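PDB 2DYO: autophagy protein 5 from Saccharomyces cerevisiae, which takes part in cytoplasm-to-vacuole transport and in the formation of autophagic vesicles, and is required for the selective degradation of nucleus and mitochondria. Local coordinates for residues Gly237-Val242 with Ile260-Leu265. Sequence-based numbering, arbitrary orientation.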
ATOM      1  N   GLY A 237       5.723  12.135  20.777  1.00 28.18           N
ATOM      2  CA  GLY A 237       6.937  11.509  21.274  1.00 30.69           C
ATOM      3  C   GLY A 237       7.355  10.297  20.458  1.00 31.46           C
ATOM      4  O   GLY A 237       8.520   9.893  20.493  1.00 31.09           O
ATOM      5  N   ASP A 238       6.406   9.714  19.728  1.00 29.17           N
ATOM      6  CA  ASP A 238       6.684   8.549  18.890  1.00 29.14           C
ATOM      7  C   ASP A 238       6.946   8.998  17.462  1.00 29.50           C
ATOM      8  O   ASP A 238       7.610   8.308  16.689  1.00 28.64           O
ATOM      9  CB  ASP A 238       5.497   7.586  18.896  1.00 29.82           C
ATOM     10  CG  ASP A 238       5.258   6.962  20.246  1.00 32.05           C
ATOM     11  OD1 ASP A 238       4.130   7.088  20.763  1.00 33.49           O
ATOM     12  OD2 ASP A 238       6.195   6.343  20.791  1.00 32.15           O
ATOM     13  N   ILE A 239       6.428  10.169  17.117  1.00 30.51           N
ATOM     14  CA  ILE A 239       6.585  10.697  15.774  1.00 30.91           C
ATOM     15  C   ILE A 239       7.869  11.479  15.568  1.00 29.93           C
ATOM     16  O   ILE A 239       8.574  11.260  14.589  1.00 29.57           O
ATOM     17  CB  ILE A 239       5.382  11.582  15.403  1.00 31.24           C
ATOM     18  CG1 ILE A 239       4.107  10.730  15.416  1.00 31.32           C
ATOM     19  CG2 ILE A 239       5.610  12.233  14.047  1.00 31.16           C
ATOM     20  CD1 ILE A 239       2.832  11.512  15.176  1.00 32.33           C
ATOM     21  N   LEU A 240       8.174  12.390  16.485  1.00 30.31           N
ATOM     22  CA  LEU A 240       9.380  13.200  16.365  1.00 30.84           C
ATOM     23  C   LEU A 240      10.585  12.437  16.906  1.00 31.87           C
ATOM     24  O   LEU A 240      10.442  11.556  17.756  1.00 33.02           O
ATOM     25  CB  LEU A 240       9.210  14.519  17.126  1.00 32.26           C
ATOM     26  CG  LEU A 240       7.955  15.334  16.770  1.00 34.07           C
ATOM     27  CD1 LEU A 240       7.921  16.605  17.603  1.00 33.68           C
ATOM     28  CD2 LEU A 240       7.951  15.670  15.279  1.00 31.76           C
ATOM     29  N   ASP A 241      11.770  12.760  16.402  1.00 33.52           N
ATOM     30  CA  ASP A 241      12.971  12.084  16.865  1.00 34.92           C
ATOM     31  C   ASP A 241      13.721  12.938  17.877  1.00 35.78           C
ATOM     32  O   ASP A 241      13.401  14.115  18.080  1.00 33.84           O
ATOM     33  CB  ASP A 241      13.898  11.729  15.692  1.00 36.32           C
ATOM     34  CG  ASP A 241      14.323  12.942  14.882  1.00 36.12           C
ATOM     35  OD1 ASP A 241      14.489  14.033  15.461  1.00 36.31           O
ATOM     36  OD2 ASP A 241      14.511  12.795  13.657  1.00 37.81           O
ATOM     37  N   VAL A 242      14.718  12.328  18.510  1.00 36.62           N
ATOM     38  CA  VAL A 242      15.525  13.008  19.513  1.00 37.61           C
ATOM     39  C   VAL A 242      15.963  14.387  19.053  1.00 36.28           C
ATOM     40  O   VAL A 242      15.907  15.350  19.814  1.00 36.77           O
ATOM     41  CB  VAL A 242      16.774  12.184  19.865  1.00 38.09           C
ATOM     42  CG1 VAL A 242      17.628  12.943  20.864  1.00 40.36           C
ATOM     43  CG2 VAL A 242      16.355  10.834  20.437  1.00 38.34           C
ATOM     44  N   ILE A 260      -2.806  15.298   7.315  1.00 20.77           N
ATOM     45  CA  ILE A 260      -3.567  15.068   8.531  1.00 19.59           C
ATOM     46  C   ILE A 260      -3.192  16.100   9.601  1.00 19.64           C
ATOM     47  O   ILE A 260      -2.012  16.300   9.902  1.00 19.76           O
ATOM     48  CB  ILE A 260      -3.316  13.641   9.082  1.00 20.36           C
ATOM     49  CG1 ILE A 260      -3.636  12.592   8.004  1.00 21.73           C
ATOM     50  CG2 ILE A 260      -4.178  13.397  10.304  1.00 20.62           C
ATOM     51  CD1 ILE A 260      -5.087  12.568   7.552  1.00 18.26           C
ATOM     52  N   PRO A 261      -4.196  16.782  10.176  1.00 22.23           N
ATOM     53  CA  PRO A 261      -3.982  17.800  11.216  1.00 23.67           C
ATOM     54  C   PRO A 261      -3.472  17.166  12.512  1.00 23.11           C
ATOM     55  O   PRO A 261      -3.828  16.033  12.827  1.00 22.81           O
ATOM     56  CB  PRO A 261      -5.375  18.404  11.413  1.00 24.35           C
ATOM     57  CG  PRO A 261      -6.103  18.091  10.141  1.00 28.09           C
ATOM     58  CD  PRO A 261      -5.621  16.703   9.810  1.00 23.62           C
ATOM     59  N   TRP A 262      -2.658  17.896  13.272  1.00 23.87           N
ATOM     60  CA  TRP A 262      -2.137  17.361  14.528  1.00 23.26           C
ATOM     61  C   TRP A 262      -3.218  17.091  15.573  1.00 23.05           C
ATOM     62  O   TRP A 262      -3.033  16.243  16.445  1.00 21.32           O
ATOM     63  CB  TRP A 262      -1.093  18.302  15.139  1.00 26.09           C
ATOM     64  CG  TRP A 262       0.230  18.271  14.442  1.00 27.69           C
ATOM     65  CD1 TRP A 262       0.685  19.155  13.508  1.00 28.35           C
ATOM     66  CD2 TRP A 262       1.262  17.289  14.605  1.00 27.48           C
ATOM     67  NE1 TRP A 262       1.941  18.786  13.079  1.00 28.95           N
ATOM     68  CE2 TRP A 262       2.318  17.645  13.736  1.00 29.17           C
ATOM     69  CE3 TRP A 262       1.398  16.143  15.404  1.00 28.18           C
ATOM     70  CZ2 TRP A 262       3.499  16.894  13.640  1.00 30.82           C
ATOM     71  CZ3 TRP A 262       2.572  15.396  15.310  1.00 28.98           C
ATOM     72  CH2 TRP A 262       3.608  15.778  14.432  1.00 31.18           C
ATOM     73  N   HIS A 263      -4.339  17.806  15.503  1.00 22.08           N
ATOM     74  CA  HIS A 263      -5.398  17.590  16.487  1.00 23.49           C
ATOM     75  C   HIS A 263      -6.258  16.368  16.173  1.00 24.00           C
ATOM     76  O   HIS A 263      -7.160  16.023  16.934  1.00 23.44           O
ATOM     77  CB  HIS A 263      -6.292  18.830  16.625  1.00 26.08           C
ATOM     78  CG  HIS A 263      -6.942  19.267  15.348  1.00 29.07           C
ATOM     79  ND1 HIS A 263      -6.328  20.114  14.452  1.00 30.85           N
ATOM     80  CD2 HIS A 263      -8.167  18.998  14.835  1.00 31.56           C
ATOM     81  CE1 HIS A 263      -7.149  20.355  13.443  1.00 32.77           C
ATOM     82  NE2 HIS A 263      -8.271  19.690  13.651  1.00 33.07           N
ATOM     83  N   MET A 264      -5.983  15.713  15.052  1.00 23.35           N
ATOM     84  CA  MET A 264      -6.749  14.525  14.682  1.00 24.89           C
ATOM     85  C   MET A 264      -6.600  13.427  15.731  1.00 22.47           C
ATOM     86  O   MET A 264      -5.496  13.158  16.207  1.00 20.50           O
ATOM     87  CB  MET A 264      -6.287  14.006  13.317  1.00 28.32           C
ATOM     88  CG  MET A 264      -6.735  12.590  13.009  1.00 34.31           C
ATOM     89  SD  MET A 264      -7.694  12.472  11.496  1.00 40.83           S
ATOM     90  CE  MET A 264      -9.330  12.281  12.182  1.00 41.07           C
ATOM     91  N   LEU A 265      -7.717  12.803  16.089  1.00 21.48           N
ATOM     92  CA  LEU A 265      -7.732  11.717  17.072  1.00 21.30           C
ATOM     93  C   LEU A 265      -7.172  10.442  16.447  1.00 21.62           C
ATOM     94  O   LEU A 265      -7.593  10.037  15.360  1.00 19.43           O
ATOM     95  CB  LEU A 265      -9.161  11.454  17.551  1.00 21.47           C
ATOM     96  CG  LEU A 265      -9.823  12.548  18.392  1.00 24.00           C
ATOM     97  CD1 LEU A 265     -11.316  12.249  18.561  1.00 24.11           C
ATOM     98  CD2 LEU A 265      -9.133  12.628  19.745  1.00 23.07           C
TER
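Ile239 and Trp262 are the nearest backbone positions where the end of the short helix 236-239 faces the type I beta turn Pro261-Met264, yet their CA atoms stand 11.0 Å apart, so side chains alone bridge the distance. Both elements belong to the second ubiquitin-like domain (UblB): the turn follows strand 258-260, outermost in this chain's five-stranded mixed sheet, and leads into helix 266-273. The indole of Trp262 reaches across with the far end of its six-membered ring, meeting Ile239 at an oblique angle. Ile239, which is buried, approaches from the opposite direction and uses both branches. Its CG2, anti to the backbone N (the chi1 of -62° places CG1 beside that N instead), lies 4.1 Å from CH2 of Trp262. Leu240, the first residue to leave helical geometry, adds a looser apolar touch, with its CD2 4.4 Å from Trp262 CH2, and also rests on Val251 of strand 251-255. The turn itself is closed by a 3.1 Å backbone hydrogen bond from Met264 N to Pro261 O and tied by further backbone hydrogen bonds to Lys233 and Leu232, just before the helix. Pro261, His263 and Met264 pack on apolar side chains of the chain of another protein in the assembly. The shortest approach between helix end and turn is from the extended tip of Ile239, whose CD1 sits 3.9 Å from CZ3 of Trp262.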